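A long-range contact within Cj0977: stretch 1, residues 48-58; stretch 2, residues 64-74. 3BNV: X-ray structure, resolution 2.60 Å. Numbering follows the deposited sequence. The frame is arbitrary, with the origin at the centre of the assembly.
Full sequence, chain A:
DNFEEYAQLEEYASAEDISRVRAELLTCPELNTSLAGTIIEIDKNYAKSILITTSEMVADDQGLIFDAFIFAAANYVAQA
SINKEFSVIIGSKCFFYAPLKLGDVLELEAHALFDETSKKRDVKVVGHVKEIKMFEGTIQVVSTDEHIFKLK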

# COMPACT_ATOMS: atom_id res chain seq x y z
N LYS A 48 2.84 17.31 2.91
CA LYS A 48 2.05 17.33 1.68
C LYS A 48 2.79 16.55 0.60
O LYS A 48 4.00 16.69 0.45
CB LYS A 48 1.85 18.77 1.22
CG LYS A 48 0.56 19.02 0.45
CD LYS A 48 0.47 20.48 -0.05
CE LYS A 48 -0.93 20.81 -0.63
NZ LYS A 48 -1.33 22.29 -0.54
N SER A 49 2.09 15.70 -0.15
CA SER A 49 2.78 14.94 -1.19
C SER A 49 1.99 14.84 -2.47
O SER A 49 0.82 15.19 -2.52
CB SER A 49 3.19 13.55 -0.69
OG SER A 49 2.10 12.65 -0.70
N ILE A 50 2.64 14.40 -3.53
CA ILE A 50 1.89 14.16 -4.74
C ILE A 50 2.30 12.85 -5.37
O ILE A 50 3.46 12.47 -5.32
CB ILE A 50 1.93 15.35 -5.77
CG1 ILE A 50 3.16 15.26 -6.64
CG2 ILE A 50 1.73 16.73 -5.12
CD1 ILE A 50 2.82 14.54 -7.91
N LEU A 51 1.32 12.13 -5.90
CA LEU A 51 1.56 10.87 -6.58
C LEU A 51 1.12 11.03 -8.01
O LEU A 51 -0.06 11.26 -8.28
CB LEU A 51 0.77 9.75 -5.93
CG LEU A 51 0.90 8.34 -6.51
CD1 LEU A 51 2.23 7.76 -6.11
CD2 LEU A 51 -0.21 7.41 -6.02
N ILE A 52 2.07 10.96 -8.95
CA ILE A 52 1.66 10.91 -10.34
C ILE A 52 1.55 9.44 -10.74
O ILE A 52 2.51 8.67 -10.62
CB ILE A 52 2.52 11.79 -11.30
CG1 ILE A 52 3.76 11.06 -11.77
CG2 ILE A 52 2.92 13.06 -10.61
CD1 ILE A 52 5.04 11.96 -11.73
N THR A 53 0.37 9.06 -11.19
CA THR A 53 0.12 7.67 -11.51
C THR A 53 0.88 7.27 -12.77
O THR A 53 1.01 8.06 -13.70
CB THR A 53 -1.38 7.38 -11.70
OG1 THR A 53 -1.87 8.10 -12.83
CG2 THR A 53 -2.13 7.81 -10.48
N THR A 54 1.42 6.05 -12.79
CA THR A 54 2.19 5.60 -13.96
C THR A 54 1.73 4.22 -14.39
O THR A 54 0.99 3.54 -13.67
CB THR A 54 3.75 5.58 -13.75
OG1 THR A 54 4.12 4.42 -13.00
CG2 THR A 54 4.24 6.83 -13.04
N SER A 55 2.19 3.80 -15.56
CA SER A 55 1.75 2.52 -16.09
C SER A 55 2.28 1.36 -15.25
O SER A 55 1.84 0.24 -15.43
CB SER A 55 2.21 2.35 -17.50
OG SER A 55 3.62 2.39 -17.52
N GLU A 56 3.19 1.65 -14.32
CA GLU A 56 3.71 0.61 -13.43
C GLU A 56 2.76 0.24 -12.30
O GLU A 56 2.98 -0.75 -11.62
CB GLU A 56 5.08 1.00 -12.88
CG GLU A 56 6.18 0.88 -13.96
CD GLU A 56 7.59 1.11 -13.42
OE1 GLU A 56 7.70 1.78 -12.36
OE2 GLU A 56 8.56 0.62 -14.05
N MSE A 57 1.72 1.04 -12.11
CA MSE A 57 0.76 0.79 -11.04
C MSE A 57 -0.62 0.33 -11.50
O MSE A 57 -1.53 0.21 -10.69
CB MSE A 57 0.68 1.99 -10.09
CG MSE A 57 1.52 3.18 -10.52
SE MSE A 57 1.38 4.75 -9.36
CE MSE A 57 -0.51 4.65 -8.99
N VAL A 58 -0.78 0.05 -12.78
CA VAL A 58 -2.09 -0.37 -13.28
C VAL A 58 -2.46 -1.75 -12.80
O VAL A 58 -1.60 -2.59 -12.61
CB VAL A 58 -2.17 -0.36 -14.83
CG1 VAL A 58 -1.97 1.06 -15.38
CG2 VAL A 58 -1.17 -1.37 -15.43
N LEU A 64 -6.86 1.38 -14.83
CA LEU A 64 -7.27 1.39 -13.45
C LEU A 64 -6.03 1.17 -12.58
O LEU A 64 -5.22 0.29 -12.84
CB LEU A 64 -8.32 0.30 -13.20
CG LEU A 64 -8.76 0.05 -11.76
CD1 LEU A 64 -9.68 1.14 -11.35
CD2 LEU A 64 -9.46 -1.32 -11.69
N ILE A 65 -5.87 2.01 -11.57
CA ILE A 65 -4.70 2.03 -10.74
C ILE A 65 -4.95 1.20 -9.48
O ILE A 65 -5.90 1.46 -8.75
CB ILE A 65 -4.37 3.48 -10.34
CG1 ILE A 65 -4.15 4.31 -11.60
CG2 ILE A 65 -3.15 3.55 -9.48
CD1 ILE A 65 -2.76 4.12 -12.27
N PHE A 66 -4.08 0.22 -9.23
CA PHE A 66 -4.20 -0.64 -8.08
C PHE A 66 -4.27 0.22 -6.84
O PHE A 66 -3.43 1.08 -6.64
CB PHE A 66 -2.99 -1.53 -7.98
CG PHE A 66 -3.14 -2.68 -7.04
CD1 PHE A 66 -2.15 -2.96 -6.11
CD2 PHE A 66 -4.24 -3.52 -7.13
CE1 PHE A 66 -2.26 -4.06 -5.26
CE2 PHE A 66 -4.36 -4.62 -6.30
CZ PHE A 66 -3.37 -4.88 -5.35
N ASP A 67 -5.27 -0.03 -5.99
CA ASP A 67 -5.52 0.82 -4.84
C ASP A 67 -4.33 0.92 -3.87
O ASP A 67 -4.11 1.97 -3.24
CB ASP A 67 -6.77 0.36 -4.12
CG ASP A 67 -8.05 0.54 -4.96
OD1 ASP A 67 -8.74 -0.46 -5.30
OD2 ASP A 67 -8.40 1.71 -5.26
N ALA A 68 -3.54 -0.14 -3.76
CA ALA A 68 -2.41 -0.14 -2.84
C ALA A 68 -1.42 0.99 -3.07
O ALA A 68 -0.74 1.43 -2.14
CB ALA A 68 -1.70 -1.46 -2.88
N PHE A 69 -1.34 1.48 -4.29
CA PHE A 69 -0.41 2.59 -4.55
C PHE A 69 -0.91 3.86 -3.91
O PHE A 69 -0.12 4.69 -3.48
CB PHE A 69 -0.14 2.77 -6.03
CG PHE A 69 0.57 1.62 -6.61
CD1 PHE A 69 1.91 1.44 -6.36
CD2 PHE A 69 -0.12 0.64 -7.30
CE1 PHE A 69 2.59 0.36 -6.84
CE2 PHE A 69 0.54 -0.45 -7.79
CZ PHE A 69 1.90 -0.60 -7.56
N ILE A 70 -2.23 3.98 -3.79
CA ILE A 70 -2.74 5.14 -3.11
C ILE A 70 -2.34 4.98 -1.66
O ILE A 70 -1.90 5.94 -1.03
CB ILE A 70 -4.24 5.19 -3.19
CG1 ILE A 70 -4.70 5.19 -4.63
CG2 ILE A 70 -4.77 6.41 -2.51
CD1 ILE A 70 -6.23 4.85 -4.71
N PHE A 71 -2.48 3.75 -1.14
CA PHE A 71 -2.10 3.51 0.24
C PHE A 71 -0.61 3.79 0.41
O PHE A 71 -0.21 4.48 1.32
CB PHE A 71 -2.42 2.09 0.69
CG PHE A 71 -2.01 1.79 2.14
CD1 PHE A 71 -0.78 1.24 2.44
CD2 PHE A 71 -2.87 2.06 3.19
CE1 PHE A 71 -0.43 0.97 3.76
CE2 PHE A 71 -2.50 1.80 4.50
CZ PHE A 71 -1.28 1.24 4.78
N ALA A 72 0.21 3.28 -0.50
CA ALA A 72 1.62 3.55 -0.40
C ALA A 72 1.87 5.04 -0.26
O ALA A 72 2.63 5.45 0.60
CB ALA A 72 2.36 3.01 -1.59
N ALA A 73 1.24 5.86 -1.09
CA ALA A 73 1.48 7.28 -1.02
C ALA A 73 1.05 7.80 0.37
O ALA A 73 1.77 8.56 1.02
CB ALA A 73 0.75 7.98 -2.13
N ALA A 74 -0.11 7.35 0.85
CA ALA A 74 -0.59 7.79 2.16
C ALA A 74 0.38 7.36 3.28
O ALA A 74 0.64 8.10 4.23
CB ALA A 74 -1.95 7.24 2.40
O HOH W 1 3.32 10.15 -0.83

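The most unusual feature of this contact is the way Met57, a selenomethionine, lies on the Phe69 ring. Its CB sits 3.4 Å from the centroid of the ring atoms of Phe69, only 21° off the ring normal, so a methylene of the side chain makes a CH-pi contact over the face. The Met57 SE is farther out, 4.8 Å from the centroid of the same six Phe69 ring atoms and 33° off the normal, an oblique sulfur-aromatic type of contact. Chi1 of Met57 is 4°, between the usual wells, while chi2 is t. A flexible, polarizable side chain is well suited to follow an aromatic surface in this way, and both residues point toward the opposing stretch and are buried.

The same residue also supplies the one direct hydrogen bond between the stretches. Phe66 N donates to Met57 O at 2.9 Å with an angle of 161°, close to linear. Beside it, Val58 and Ile65 form a single beta bridge, their CA atoms 4.4 Å apart, and Val58 CA approaches Leu64 O at 3.2 Å in a CA-H...O contact. Backbone therefore fixes the register here, and side chains fill in around it. Ile65 starts sideways, but its end comes nearer: Ile65 CD1 reaches 3.6 Å from Thr53 CB and 4.4 Å from Val58 CG1. A branched residue with a long arm suits this place, because it covers the turn from a backbone position that does not aim at it. The Met57 and Ile65 side chains also adjoin, although the model places them too close for that spacing to carry weight.

The turn that presents Met57 is braced within its own stretch. Met57 N donates to Thr54 O at 3.0 Å, and Glu56 N donates to Thr54 OG1 at 3.2 Å, so Thr54 uses both its carbonyl and its hydroxyl. Ser55 and Glu56 are exposed, as polar residues can be on the outside of such a turn.

Farther along, strand 48-52 and the helix run nearly antiparallel, at 154°, with their axes no closer than 9.2 Å. Alternation along the strand sorts the side chains: Ser49 and Leu51 point toward the helix, while Ile50 points away. Leu51 bridges the gap, its CD2 lying 4.0 Å from Ala73 CB and 3.7 Å from Phe69 O. The pairing is one of large with small, since the single methyl of Ala73 also points toward the strand and leaves Leu51 room to pack on the helix backbone.

At the far end a water replaces direct contact. Ser49 OG and Ala73 O are 4.4 Å apart; the water accepts from Ser49 OG at 2.8 Å and donates to Ala73 O at 2.9 Å. A small hydroxyl suits this buried site, where it can hold a water against a helix carbonyl. Altogether the two stretches bury 475 Å², counting both sides.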